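Local coordinates for protein predicted metal-dependent hydrolase of the TIM-barrel fold (Lactobacillus casei, PDB 2QPX) that is probably a metal-dependent hydrolase of the amidohydrolase class, binding two zinc ions in a TIM barrel, at residues K259-H264 / K366-E371; L282-S287 / E306-T311; V12-H17 / Q332-L337. All coordinates share one frame; numbering follows the deposited sequence.

All three contacts belong to one TIM barrel, at different depths. Contacts 1 and 3 are buried: contact 1 sets strand 260-264 against the C-terminal end of helix 349-367, whose side chains reach into the barrel interior, and contact 3 joins the start of strand 14-19 and the residues before it to helix 323-342 outside. In contact 2, only partly buried, strand 282-285 meets loop 306-311, which faces a second subunit. Contacts 1 and 2 share a sheet, strands 260-264 and 282-285 being neighbours. Their chemistry differs: apolar packing and a water bridge in contact 1, ring edges in contact 2, a buried lysine amine held by backbone carbonyls in contact 3. His17, between Tyr368 and Asp285, links all three.

Contact 1. Residues K259-H264 / K366-E371; sequences KVVLLH and KLYHQE
Segments 259-264 and 366-371 do not pair through their backbones: the nearest alpha carbons, Lys259 CA and Leu367 CA, are 7.9 Å apart, and side chains bridge the gap. Strand 260-264 belongs to the TIM barrel and leads to His264, which binds a zinc ion. Leu367 suits the last helical turn because its two methyls reach different partners. CD1 lies 4.0 Å from Lys259 CB and rests against CB, CG and CD of that chain, the side chains passing in opposite directions, while CD2 is 4.2 Å from Val261 CG2. With CG anti to the backbone N (chi1 -163°), the branch of Leu367 can reach the strand. The same Val261 methyl meets the Tyr368 side chain, which comes to face it, CG2 lying 3.9 Å from OH. Tyrosine fits this buried spot because its hydroxyl has polar partners, His17 and Gln226. Beyond, at His369, positive phi closes the helix in a Schellman motif, and Gln370 NE2 returns to Tyr368 O at 2.9 Å, from above the carbonyl plane. Lysine suits position 259, its chain apolar and its amine salt-bridged to Asp222. In the conformer described, a water accepts from Lys259 NZ at 2.9 Å and donates to Lys366 O at 3.1 Å.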
ATOM      1  N   LYS A 259       1.582  -2.923 -27.003  1.00 16.59           N
ATOM      2  CA  LYS A 259       1.622  -1.728 -26.167  0.50 16.68           C
ATOM      3  C   LYS A 259       0.435  -1.749 -25.211  1.00 16.29           C
ATOM      4  O   LYS A 259      -0.705  -1.653 -25.624  1.00 18.84           O
ATOM      5  CB  LYS A 259       1.673  -0.486 -27.064  0.50 18.04           C
ATOM      6  CG  LYS A 259       3.005  -0.389 -27.825  0.50 20.44           C
ATOM      7  CD  LYS A 259       2.842   0.154 -29.225  0.50 23.76           C
ATOM      8  CE  LYS A 259       4.219   0.321 -29.848  0.50 23.27           C
ATOM      9  NZ  LYS A 259       4.190   1.056 -31.101  0.50 22.36           N
ATOM     10  N   VAL A 260       0.737  -1.961 -23.933  1.00 14.79           N
ATOM     11  CA  VAL A 260      -0.290  -2.151 -22.905  1.00 14.51           C
ATOM     12  C   VAL A 260      -0.334  -0.896 -22.039  1.00 14.07           C
ATOM     13  O   VAL A 260       0.715  -0.371 -21.625  1.00 15.32           O
ATOM     14  CB  VAL A 260       0.034  -3.370 -22.024  1.00 15.54           C
ATOM     15  CG1 VAL A 260      -0.941  -3.514 -20.830  1.00 16.00           C
ATOM     16  CG2 VAL A 260       0.074  -4.650 -22.877  1.00 16.34           C
ATOM     17  N   VAL A 261      -1.551  -0.411 -21.801  1.00 13.76           N
ATOM     18  CA  VAL A 261      -1.765   0.787 -20.970  1.00 13.76           C
ATOM     19  C   VAL A 261      -2.651   0.463 -19.794  1.00 14.14           C
ATOM     20  O   VAL A 261      -3.783   0.020 -19.959  1.00 14.88           O
ATOM     21  CB  VAL A 261      -2.325   1.960 -21.739  1.00 15.49           C
ATOM     22  CG1 VAL A 261      -2.207   3.239 -20.894  1.00 16.98           C
ATOM     23  CG2 VAL A 261      -1.606   2.134 -23.079  1.00 17.38           C
ATOM     24  N   LEU A 262      -2.106   0.649 -18.604  1.00 14.63           N
ATOM     25  CA  LEU A 262      -2.799   0.368 -17.344  1.00 14.15           C
ATOM     26  C   LEU A 262      -3.514   1.628 -16.865  1.00 14.98           C
ATOM     27  O   LEU A 262      -2.850   2.603 -16.474  1.00 16.53           O
ATOM     28  CB  LEU A 262      -1.827  -0.135 -16.276  1.00 14.68           C
ATOM     29  CG  LEU A 262      -0.960  -1.341 -16.631  1.00 14.82           C
ATOM     30  CD1 LEU A 262      -0.067  -1.737 -15.420  1.00 16.74           C
ATOM     31  CD2 LEU A 262      -1.812  -2.534 -17.214  1.00 15.42           C
ATOM     32  N   LEU A 263      -4.844   1.597 -16.928  1.00 13.66           N
ATOM     33  CA  LEU A 263      -5.674   2.764 -16.590  1.00 14.28           C
ATOM     34  C   LEU A 263      -6.001   2.801 -15.100  1.00 14.20           C
ATOM     35  O   LEU A 263      -6.322   1.754 -14.505  1.00 15.61           O
ATOM     36  CB  LEU A 263      -6.989   2.696 -17.361  1.00 14.37           C
ATOM     37  CG  LEU A 263      -6.960   2.495 -18.861  1.00 13.62           C
ATOM     38  CD1 LEU A 263      -8.413   2.278 -19.361  1.00 15.98           C
ATOM     39  CD2 LEU A 263      -6.220   3.626 -19.618  1.00 15.76           C
ATOM     40  N   HIS A 264      -5.889   4.000 -14.504  1.00 14.69           N
ATOM     41  CA  HIS A 264      -6.358   4.312 -13.120  1.00 16.29           C
ATOM     42  C   HIS A 264      -5.421   3.854 -12.032  1.00 15.83           C
ATOM     43  O   HIS A 264      -4.899   4.674 -11.245  1.00 18.49           O
ATOM     44  CB  HIS A 264      -7.764   3.765 -12.786  1.00 20.30           C
ATOM     45  CG  HIS A 264      -8.666   3.699 -13.938  1.00 20.36           C
ATOM     46  ND1 HIS A 264      -8.871   4.757 -14.797  1.00 21.46           N
ATOM     47  CD2 HIS A 264      -9.463   2.700 -14.372  1.00 23.02           C
ATOM     48  CE1 HIS A 264      -9.722   4.394 -15.742  1.00 23.97           C
ATOM     49  NE2 HIS A 264     -10.110   3.150 -15.498  1.00 22.32           N
ATOM     50  N   LYS A 366       2.536   9.829 -29.541  1.00 17.46           N
ATOM     51  CA  LYS A 366       3.333   8.812 -30.216  0.50 19.54           C
ATOM     52  C   LYS A 366       2.642   7.448 -30.159  1.00 19.33           C
ATOM     53  O   LYS A 366       2.519   6.763 -31.165  1.00 20.48           O
ATOM     54  CB  LYS A 366       4.725   8.730 -29.606  0.50 21.69           C
ATOM     55  CG  LYS A 366       5.553   7.630 -30.242  0.50 23.77           C
ATOM     56  CD  LYS A 366       7.020   7.850 -30.116  0.50 29.48           C
ATOM     57  CE  LYS A 366       7.785   6.742 -30.864  0.50 28.38           C
ATOM     58  NZ  LYS A 366       9.247   6.951 -30.744  0.50 33.53           N
ATOM     59  N   LEU A 367       2.187   7.065 -28.969  1.00 19.44           N
ATOM     60  CA  LEU A 367       1.617   5.759 -28.743  1.00 20.75           C
ATOM     61  C   LEU A 367       0.367   5.503 -29.597  1.00 19.99           C
ATOM     62  O   LEU A 367       0.180   4.422 -30.162  1.00 21.76           O
ATOM     63  CB  LEU A 367       1.331   5.702 -27.226  1.00 24.56           C
ATOM     64  CG  LEU A 367       1.086   4.453 -26.488  1.00 28.55           C
ATOM     65  CD1 LEU A 367       2.150   3.448 -26.846  1.00 28.02           C
ATOM     66  CD2 LEU A 367       1.021   4.864 -24.979  1.00 22.80           C
ATOM     67  N   TYR A 368      -0.481   6.521 -29.740  1.00 18.04           N
ATOM     68  CA  TYR A 368      -1.726   6.407 -30.431  1.00 17.14           C
ATOM     69  C   TYR A 368      -1.674   6.980 -31.845  1.00 16.96           C
ATOM     70  O   TYR A 368      -2.688   7.030 -32.540  1.00 18.02           O
ATOM     71  CB  TYR A 368      -2.885   7.030 -29.659  1.00 17.08           C
ATOM     72  CG  TYR A 368      -3.210   6.357 -28.328  1.00 15.03           C
ATOM     73  CD1 TYR A 368      -2.617   6.747 -27.144  1.00 15.68           C
ATOM     74  CD2 TYR A 368      -4.145   5.343 -28.271  1.00 15.86           C
ATOM     75  CE1 TYR A 368      -2.939   6.158 -25.929  1.00 16.25           C
ATOM     76  CE2 TYR A 368      -4.471   4.738 -27.061  1.00 16.38           C
ATOM     77  CZ  TYR A 368      -3.856   5.135 -25.902  1.00 14.42           C
ATOM     78  OH  TYR A 368      -4.190   4.576 -24.690  1.00 15.43           O
ATOM     79  N   HIS A 369      -0.487   7.409 -32.264  1.00 17.72           N
ATOM     80  CA  HIS A 369      -0.299   7.906 -33.627  1.00 17.73           C
ATOM     81  C   HIS A 369      -1.130   9.169 -33.913  1.00 18.79           C
ATOM     82  O   HIS A 369      -1.757   9.298 -34.982  1.00 20.11           O
ATOM     83  CB  HIS A 369      -0.575   6.830 -34.674  1.00 18.58           C
ATOM     84  CG  HIS A 369       0.152   5.547 -34.435  1.00 18.65           C
ATOM     85  ND1 HIS A 369       1.521   5.428 -34.547  1.00 22.06           N
ATOM     86  CD2 HIS A 369      -0.300   4.328 -34.044  1.00 19.92           C
ATOM     87  CE1 HIS A 369       1.882   4.186 -34.255  1.00 22.76           C
ATOM     88  NE2 HIS A 369       0.788   3.493 -33.963  1.00 21.42           N
ATOM     89  N   GLN A 370      -1.156  10.078 -32.926  1.00 18.92           N
ATOM     90  CA  GLN A 370      -1.955  11.296 -33.008  1.00 18.41           C
ATOM     91  C   GLN A 370      -1.075  12.545 -33.066  1.00 20.30           C
ATOM     92  O   GLN A 370      -1.494  13.620 -32.669  1.00 21.50           O
ATOM     93  CB  GLN A 370      -2.935  11.397 -31.832  1.00 18.13           C
ATOM     94  CG  GLN A 370      -3.839  10.158 -31.717  1.00 17.45           C
ATOM     95  CD  GLN A 370      -4.753  10.031 -32.916  1.00 18.23           C
ATOM     96  OE1 GLN A 370      -5.526  10.959 -33.226  1.00 19.54           O
ATOM     97  NE2 GLN A 370      -4.684   8.881 -33.609  1.00 20.03           N
ATOM     98  N   GLU A 371       0.127  12.398 -33.596  1.00 19.07           N
ATOM     99  CA  GLU A 371       1.070  13.533 -33.670  1.00 21.07           C
ATOM    100  C   GLU A 371       0.481  14.744 -34.361  1.00 22.19           C
ATOM    101  O   GLU A 371       0.643  15.884 -33.903  1.00 22.72           O
ATOM    102  CB  GLU A 371       2.369  13.124 -34.363  1.00 21.10           C
ATOM    103  CG  GLU A 371       3.163  12.059 -33.619  1.00 21.64           C
ATOM    104  CD  GLU A 371       2.899  10.617 -34.071  1.00 22.93           C
ATOM    105  OE1 GLU A 371       1.840  10.316 -34.672  1.00 19.77           O
ATOM    106  OE2 GLU A 371       3.801   9.782 -33.844  1.00 25.56           O
TER
HETATM  107  O   HOH W   1       3.482   3.820 -31.128  1.00 38.49           O

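Contact 2. Residues L282-S287 / E306-T311; sequences LYFDIS and ELAPYT
Two aromatic side chains, Tyr283 and Phe284, adjacent on a barrel strand, both meet the loop 306-311 edge-on, one at a carbonyl oxygen and the other at a methyl. Tyr283 CE2 lies 3.7 Å from Thr311 O, which sits near the plane of the ring, where the slightly positive C-H rim can face an oxygen. The phenol ring also makes a cation-pi contact with Arg312. Phe284 instead turns its rim to Ala308: CE1 and CZ are each 3.8 Å from CB, so the methyl faces the far edge of the ring. Chi1 of 72° places CG between the backbone N and the carbonyl carbon, directing the ring to the loop. Alanine suits this place because its one methyl fills the short distance to the ring. Farther along the strand, Asp285 OD1 accepts from Ser287 N at 2.9 Å, an Asx turn, and, in the conformer described, from Ser287 OG as well, both from the same face of the carboxylate. That OG also bonds to zinc ligand His264. Strand 282-285 lies between strands 260-264 and 313-314, and the Phe284 ring packs on Ala272 and Ala276 of helix 269-278 and Ala304 of helix 297-304.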
ATOM      1  N   LEU A 282       5.017  -0.722 -21.734  1.00 15.10           N
ATOM      2  CA  LEU A 282       4.015  -0.739 -20.655  0.50 14.33           C
ATOM      3  C   LEU A 282       3.878   0.662 -20.081  1.00 14.37           C
ATOM      4  O   LEU A 282       4.824   1.228 -19.530  1.00 15.25           O
ATOM      5  CB  LEU A 282       4.373  -1.731 -19.541  0.50 14.02           C
ATOM      6  CG  LEU A 282       3.266  -2.002 -18.494  0.50 16.23           C
ATOM      7  CD1 LEU A 282       3.154  -0.904 -17.409  0.50 12.34           C
ATOM      8  CD2 LEU A 282       1.903  -2.230 -19.172  0.50 16.23           C
ATOM      9  N   TYR A 283       2.684   1.202 -20.229  1.00 13.16           N
ATOM     10  CA  TYR A 283       2.337   2.574 -19.856  1.00 12.66           C
ATOM     11  C   TYR A 283       1.236   2.553 -18.819  1.00 13.37           C
ATOM     12  O   TYR A 283       0.582   1.529 -18.636  1.00 15.00           O
ATOM     13  CB  TYR A 283       1.891   3.343 -21.092  1.00 14.34           C
ATOM     14  CG  TYR A 283       2.914   3.352 -22.210  1.00 14.40           C
ATOM     15  CD1 TYR A 283       3.023   2.287 -23.091  1.00 16.06           C
ATOM     16  CD2 TYR A 283       3.804   4.425 -22.340  1.00 14.94           C
ATOM     17  CE1 TYR A 283       3.975   2.262 -24.101  1.00 15.67           C
ATOM     18  CE2 TYR A 283       4.760   4.427 -23.320  1.00 18.57           C
ATOM     19  CZ  TYR A 283       4.833   3.363 -24.211  1.00 16.85           C
ATOM     20  OH  TYR A 283       5.820   3.376 -25.185  1.00 22.63           O
ATOM     21  N   PHE A 284       1.019   3.678 -18.158  1.00 13.06           N
ATOM     22  CA  PHE A 284      -0.040   3.747 -17.154  1.00 14.42           C
ATOM     23  C   PHE A 284      -0.468   5.175 -16.904  1.00 15.59           C
ATOM     24  O   PHE A 284       0.230   6.115 -17.267  1.00 15.06           O
ATOM     25  CB  PHE A 284       0.366   3.028 -15.863  1.00 15.29           C
ATOM     26  CG  PHE A 284       1.393   3.731 -15.057  1.00 15.85           C
ATOM     27  CD1 PHE A 284       2.714   3.778 -15.472  1.00 16.04           C
ATOM     28  CD2 PHE A 284       1.085   4.280 -13.833  1.00 18.55           C
ATOM     29  CE1 PHE A 284       3.666   4.396 -14.698  1.00 16.57           C
ATOM     30  CE2 PHE A 284       2.069   4.876 -13.068  1.00 23.12           C
ATOM     31  CZ  PHE A 284       3.347   4.926 -13.507  1.00 20.13           C
ATOM     32  N   ASP A 285      -1.619   5.303 -16.255  1.00 15.99           N
ATOM     33  CA  ASP A 285      -2.130   6.593 -15.797  1.00 15.89           C
ATOM     34  C   ASP A 285      -2.710   6.489 -14.402  1.00 15.01           C
ATOM     35  O   ASP A 285      -2.850   5.385 -13.869  1.00 15.64           O
ATOM     36  CB  ASP A 285      -3.091   7.199 -16.837  1.00 15.60           C
ATOM     37  CG  ASP A 285      -4.421   6.513 -16.927  1.00 15.03           C
ATOM     38  OD1 ASP A 285      -5.066   6.333 -15.882  1.00 15.20           O
ATOM     39  OD2 ASP A 285      -4.847   6.173 -18.056  1.00 16.46           O
ATOM     40  N   ILE A 286      -3.075   7.648 -13.807  0.70 13.74           N
ATOM     41  CA  ILE A 286      -3.793   7.694 -12.507  0.70 14.69           C
ATOM     42  C   ILE A 286      -5.136   8.416 -12.655  0.70 12.02           C
ATOM     43  O   ILE A 286      -5.633   9.100 -11.789  0.70 14.02           O
ATOM     44  CB  ILE A 286      -2.951   8.304 -11.375  0.70 17.18           C
ATOM     45  CG1 ILE A 286      -2.512   9.748 -11.720  0.70 15.25           C
ATOM     46  CG2 ILE A 286      -1.744   7.397 -11.059  0.70 20.50           C
ATOM     47  CD1 ILE A 286      -2.066  10.595 -10.487  0.70 15.35           C
ATOM     48  N   SER A 287      -5.735   8.211 -13.823  0.70 14.43           N
ATOM     49  CA  SER A 287      -7.083   8.669 -14.135  0.70 16.47           C
ATOM     50  C   SER A 287      -8.105   8.068 -13.124  0.70 15.74           C
ATOM     51  O   SER A 287      -7.833   7.059 -12.462  0.70 14.53           O
ATOM     52  CB  SER A 287      -7.390   8.344 -15.579  0.70 15.14           C
ATOM     53  OG  SER A 287      -7.542   6.946 -15.754  0.70 15.59           O
ATOM     54  N   GLU A 306       7.867   6.768  -8.293  1.00 17.46           N
ATOM     55  CA  GLU A 306       9.073   6.425  -7.523  1.00 18.15           C
ATOM     56  C   GLU A 306      10.055   5.571  -8.323  1.00 20.42           C
ATOM     57  O   GLU A 306      11.273   5.794  -8.253  1.00 19.28           O
ATOM     58  CB  GLU A 306       8.656   5.733  -6.208  1.00 20.13           C
ATOM     59  CG  GLU A 306       8.062   6.701  -5.234  1.00 19.59           C
ATOM     60  CD  GLU A 306       7.369   6.075  -4.049  1.00 18.82           C
ATOM     61  OE1 GLU A 306       7.154   4.846  -4.029  1.00 18.06           O
ATOM     62  OE2 GLU A 306       7.028   6.835  -3.093  1.00 20.41           O
ATOM     63  N   LEU A 307       9.549   4.613  -9.100  1.00 17.28           N
ATOM     64  CA  LEU A 307      10.377   3.754  -9.934  1.00 16.30           C
ATOM     65  C   LEU A 307      10.123   3.879 -11.417  1.00 17.07           C
ATOM     66  O   LEU A 307      10.932   3.470 -12.195  1.00 18.51           O
ATOM     67  CB  LEU A 307      10.176   2.271  -9.581  1.00 17.65           C
ATOM     68  CG  LEU A 307      10.567   1.808  -8.181  1.00 17.82           C
ATOM     69  CD1 LEU A 307      10.281   0.310  -8.017  1.00 21.28           C
ATOM     70  CD2 LEU A 307      12.012   2.138  -7.864  1.00 20.61           C
ATOM     71  N   ALA A 308       8.982   4.402 -11.837  1.00 17.57           N
ATOM     72  CA  ALA A 308       8.665   4.417 -13.257  1.00 16.18           C
ATOM     73  C   ALA A 308       9.553   5.373 -14.027  1.00 15.50           C
ATOM     74  O   ALA A 308       9.909   6.447 -13.527  1.00 17.53           O
ATOM     75  CB  ALA A 308       7.190   4.902 -13.460  1.00 18.26           C
ATOM     76  N   PRO A 309       9.752   5.095 -15.316  1.00 14.24           N
ATOM     77  CA  PRO A 309      10.264   6.157 -16.181  1.00 15.30           C
ATOM     78  C   PRO A 309       9.180   7.223 -16.379  1.00 14.54           C
ATOM     79  O   PRO A 309       8.013   6.896 -16.552  1.00 16.78           O
ATOM     80  CB  PRO A 309      10.521   5.441 -17.504  1.00 15.14           C
ATOM     81  CG  PRO A 309      10.517   3.975 -17.174  1.00 16.19           C
ATOM     82  CD  PRO A 309       9.523   3.866 -16.080  1.00 15.85           C
ATOM     83  N   TYR A 310       9.597   8.479 -16.439  1.00 15.31           N
ATOM     84  CA  TYR A 310       8.653   9.559 -16.636  1.00 14.43           C
ATOM     85  C   TYR A 310       8.012   9.493 -18.024  1.00 15.15           C
ATOM     86  O   TYR A 310       6.930  10.044 -18.228  1.00 17.97           O
ATOM     87  CB  TYR A 310       9.341  10.937 -16.411  1.00 15.51           C
ATOM     88  CG  TYR A 310       9.612  11.215 -14.953  1.00 15.71           C
ATOM     89  CD1 TYR A 310       8.598  11.623 -14.091  1.00 18.32           C
ATOM     90  CD2 TYR A 310      10.904  11.123 -14.421  1.00 15.55           C
ATOM     91  CE1 TYR A 310       8.844  11.868 -12.726  1.00 17.70           C
ATOM     92  CE2 TYR A 310      11.152  11.365 -13.082  1.00 16.90           C
ATOM     93  CZ  TYR A 310      10.139  11.757 -12.231  1.00 14.18           C
ATOM     94  OH  TYR A 310      10.389  12.021 -10.910  1.00 18.82           O
ATOM     95  N   THR A 311       8.659   8.764 -18.946  1.00 14.28           N
ATOM     96  CA  THR A 311       8.162   8.553 -20.284  1.00 15.65           C
ATOM     97  C   THR A 311       7.149   7.395 -20.417  1.00 15.93           C
ATOM     98  O   THR A 311       6.742   7.055 -21.525  1.00 16.40           O
ATOM     99  CB  THR A 311       9.313   8.324 -21.243  1.00 17.28           C
ATOM    100  OG1 THR A 311      10.146   7.272 -20.731  1.00 18.70           O
ATOM    101  CG2 THR A 311      10.109   9.657 -21.432  1.00 19.13           C
TER

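Contact 3. Residues V12-H17 / Q332-L337; sequences VPLLDH and QFKQAL
Lys334 NZ is gripped by several backbone carbonyls, among them Val12 O at 2.7 Å. In this TIM barrel, the lysine reaches from helix 323-342, on the outer layer, to the residues leading into strand 14-19, whose far end carries the zinc ligand His18, with His20 just beyond it. The bond to Val12 O lies in the carbonyl plane, on a lone pair, with a C=O...NZ angle of 144°. Val9 O and Phe93 O accept from the same amine, so the buried ammonium, probably charged, is satisfied by neutral carbonyl oxygens. Lysine suits the place because its chain is long enough to span the distance and its three-hydrogen amine can serve several carbonyls: chi1 of -79° puts CG anti to the carbonyl carbon, and beyond CG the chain runs extended. A methionine here would probably leave the carbonyls of Val12, Val9 and Phe93 without their common donor and weaken the tie between helix and strand. The aliphatic part of the chain does apolar work too. Leu14, whose CB points toward the helix, crosses it obliquely and covers the last carbon before the amine: Leu14 CD2 is 4.0 Å from Lys334 CE, Leu14 CG and CD1 each 4.1 Å.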
ATOM      1  N   VAL A  12       0.675  23.847 -20.971  1.00 19.81           N
ATOM      2  CA  VAL A  12       0.951  22.549 -21.569  0.50 19.35           C
ATOM      3  C   VAL A  12      -0.347  21.906 -22.103  1.00 19.01           C
ATOM      4  O   VAL A  12      -1.324  21.811 -21.391  1.00 19.69           O
ATOM      5  CB  VAL A  12       1.644  21.614 -20.540  0.50 18.19           C
ATOM      6  CG1 VAL A  12       1.741  20.188 -21.071  0.50 17.80           C
ATOM      7  CG2 VAL A  12       3.030  22.153 -20.136  0.50 16.84           C
ATOM      8  N   PRO A  13      -0.355  21.470 -23.361  1.00 17.99           N
ATOM      9  CA  PRO A  13      -1.546  20.782 -23.863  1.00 19.31           C
ATOM     10  C   PRO A  13      -1.741  19.380 -23.259  1.00 17.01           C
ATOM     11  O   PRO A  13      -0.792  18.757 -22.778  1.00 17.75           O
ATOM     12  CB  PRO A  13      -1.286  20.678 -25.355  1.00 22.60           C
ATOM     13  CG  PRO A  13       0.127  20.961 -25.533  1.00 22.42           C
ATOM     14  CD  PRO A  13       0.682  21.634 -24.402  1.00 18.02           C
ATOM     15  N   LEU A  14      -2.986  18.929 -23.292  1.00 16.75           N
ATOM     16  CA  LEU A  14      -3.351  17.586 -22.774  1.00 15.35           C
ATOM     17  C   LEU A  14      -3.940  16.755 -23.866  1.00 17.55           C
ATOM     18  O   LEU A  14      -4.868  17.192 -24.552  1.00 17.42           O
ATOM     19  CB  LEU A  14      -4.382  17.710 -21.625  1.00 15.48           C
ATOM     20  CG  LEU A  14      -3.935  18.479 -20.380  1.00 16.92           C
ATOM     21  CD1 LEU A  14      -5.140  18.770 -19.472  1.00 18.02           C
ATOM     22  CD2 LEU A  14      -2.801  17.730 -19.613  1.00 17.65           C
ATOM     23  N   LEU A  15      -3.429  15.531 -24.008  1.00 15.93           N
ATOM     24  CA  LEU A  15      -4.060  14.525 -24.862  1.00 16.48           C
ATOM     25  C   LEU A  15      -4.692  13.547 -23.879  1.00 16.11           C
ATOM     26  O   LEU A  15      -3.974  12.822 -23.186  1.00 16.07           O
ATOM     27  CB  LEU A  15      -3.045  13.843 -25.775  1.00 16.66           C
ATOM     28  CG  LEU A  15      -3.608  13.087 -26.982  1.00 15.98           C
ATOM     29  CD1 LEU A  15      -2.477  12.503 -27.875  1.00 17.39           C
ATOM     30  CD2 LEU A  15      -4.664  11.969 -26.606  1.00 17.53           C
ATOM     31  N   ASP A  16      -6.018  13.576 -23.804  1.00 15.52           N
ATOM     32  CA  ASP A  16      -6.735  12.744 -22.829  1.00 15.19           C
ATOM     33  C   ASP A  16      -6.926  11.374 -23.479  1.00 13.88           C
ATOM     34  O   ASP A  16      -7.878  11.153 -24.232  1.00 14.66           O
ATOM     35  CB  ASP A  16      -8.086  13.361 -22.466  1.00 15.13           C
ATOM     36  CG  ASP A  16      -8.686  12.794 -21.186  1.00 13.91           C
ATOM     37  OD1 ASP A  16      -8.268  11.686 -20.761  1.00 15.72           O
ATOM     38  OD2 ASP A  16      -9.623  13.466 -20.656  1.00 15.28           O
ATOM     39  N   HIS A  17      -6.021  10.452 -23.141  1.00 13.31           N
ATOM     40  CA  HIS A  17      -5.935   9.182 -23.893  1.00 13.16           C
ATOM     41  C   HIS A  17      -7.013   8.161 -23.515  1.00 13.08           C
ATOM     42  O   HIS A  17      -7.157   7.156 -24.218  1.00 13.73           O
ATOM     43  CB  HIS A  17      -4.523   8.563 -23.830  1.00 14.61           C
ATOM     44  CG  HIS A  17      -4.340   7.707 -22.641  1.00 13.94           C
ATOM     45  ND1 HIS A  17      -4.426   6.331 -22.707  1.00 13.12           N
ATOM     46  CD2 HIS A  17      -4.184   8.031 -21.329  1.00 15.04           C
ATOM     47  CE1 HIS A  17      -4.372   5.853 -21.474  1.00 15.05           C
ATOM     48  NE2 HIS A  17      -4.207   6.853 -20.616  1.00 15.77           N
ATOM     49  N   GLN A 332      -6.258  18.861 -11.061  1.00 15.30           N
ATOM     50  CA  GLN A 332      -5.538  18.147 -10.003  1.00 16.18           C
ATOM     51  C   GLN A 332      -4.247  17.536 -10.535  1.00 14.93           C
ATOM     52  O   GLN A 332      -3.228  17.493  -9.835  1.00 15.77           O
ATOM     53  CB  GLN A 332      -6.400  17.062  -9.351  1.00 16.50           C
ATOM     54  CG  GLN A 332      -7.665  17.605  -8.696  1.00 17.16           C
ATOM     55  CD  GLN A 332      -7.436  18.750  -7.738  1.00 21.09           C
ATOM     56  OE1 GLN A 332      -7.553  19.903  -8.133  1.00 22.70           O
ATOM     57  NE2 GLN A 332      -7.015  18.443  -6.493  1.00 20.53           N
ATOM     58  N   PHE A 333      -4.271  17.021 -11.752  1.00 15.36           N
ATOM     59  CA  PHE A 333      -3.078  16.454 -12.356  1.00 15.53           C
ATOM     60  C   PHE A 333      -2.012  17.533 -12.629  1.00 16.50           C
ATOM     61  O   PHE A 333      -0.839  17.349 -12.319  1.00 16.63           O
ATOM     62  CB  PHE A 333      -3.444  15.692 -13.623  1.00 16.68           C
ATOM     63  CG  PHE A 333      -2.348  14.788 -14.139  1.00 16.97           C
ATOM     64  CD1 PHE A 333      -2.160  13.514 -13.596  1.00 17.93           C
ATOM     65  CD2 PHE A 333      -1.518  15.188 -15.144  1.00 19.57           C
ATOM     66  CE1 PHE A 333      -1.186  12.679 -14.064  1.00 17.80           C
ATOM     67  CE2 PHE A 333      -0.519  14.342 -15.634  1.00 17.97           C
ATOM     68  CZ  PHE A 333      -0.363  13.096 -15.112  1.00 19.00           C
ATOM     69  N   LYS A 334      -2.423  18.663 -13.194  1.00 16.35           N
ATOM     70  CA  LYS A 334      -1.475  19.738 -13.459  1.00 17.61           C
ATOM     71  C   LYS A 334      -0.877  20.260 -12.146  1.00 16.77           C
ATOM     72  O   LYS A 334       0.342  20.503 -12.065  1.00 18.59           O
ATOM     73  CB  LYS A 334      -2.109  20.842 -14.291  1.00 16.97           C
ATOM     74  CG  LYS A 334      -2.182  20.490 -15.764  1.00 18.12           C
ATOM     75  CD  LYS A 334      -2.628  21.666 -16.634  1.00 18.03           C
ATOM     76  CE  LYS A 334      -2.281  21.388 -18.088  1.00 18.48           C
ATOM     77  NZ  LYS A 334      -2.403  22.592 -19.007  1.00 19.14           N
ATOM     78  N   GLN A 335      -1.685  20.384 -11.086  1.00 16.85           N
ATOM     79  CA  GLN A 335      -1.160  20.754  -9.760  0.80 17.10           C
ATOM     80  C   GLN A 335      -0.134  19.736  -9.257  1.00 17.62           C
ATOM     81  O   GLN A 335       0.927  20.106  -8.690  1.00 17.33           O
ATOM     82  CB  GLN A 335      -2.296  20.915  -8.758  0.80 17.18           C
ATOM     83  CG  GLN A 335      -1.832  21.246  -7.366  0.80 19.05           C
ATOM     84  CD  GLN A 335      -2.981  21.424  -6.399  0.80 23.90           C
ATOM     85  OE1 GLN A 335      -3.258  22.547  -5.900  0.80 34.52           O
ATOM     86  NE2 GLN A 335      -3.659  20.339  -6.124  0.80 24.87           N
ATOM     87  N   ALA A 336      -0.421  18.449  -9.461  1.00 16.42           N
ATOM     88  CA  ALA A 336       0.513  17.394  -9.045  1.00 16.83           C
ATOM     89  C   ALA A 336       1.842  17.532  -9.762  1.00 16.25           C
ATOM     90  O   ALA A 336       2.906  17.293  -9.165  1.00 17.03           O
ATOM     91  CB  ALA A 336      -0.101  16.009  -9.275  1.00 16.38           C
ATOM     92  N   LEU A 337       1.800  17.834 -11.051  1.00 15.75           N
ATOM     93  CA  LEU A 337       3.019  17.963 -11.822  1.00 16.71           C
ATOM     94  C   LEU A 337       3.878  19.116 -11.299  1.00 17.76           C
ATOM     95  O   LEU A 337       5.095  18.963 -11.144  1.00 19.16           O
ATOM     96  CB  LEU A 337       2.717  18.189 -13.276  1.00 16.88           C
ATOM     97  CG  LEU A 337       2.021  17.072 -14.050  1.00 18.78           C
ATOM     98  CD1 LEU A 337       1.656  17.586 -15.463  1.00 20.64           C
ATOM     99  CD2 LEU A 337       2.884  15.828 -14.123  1.00 23.48           C
TER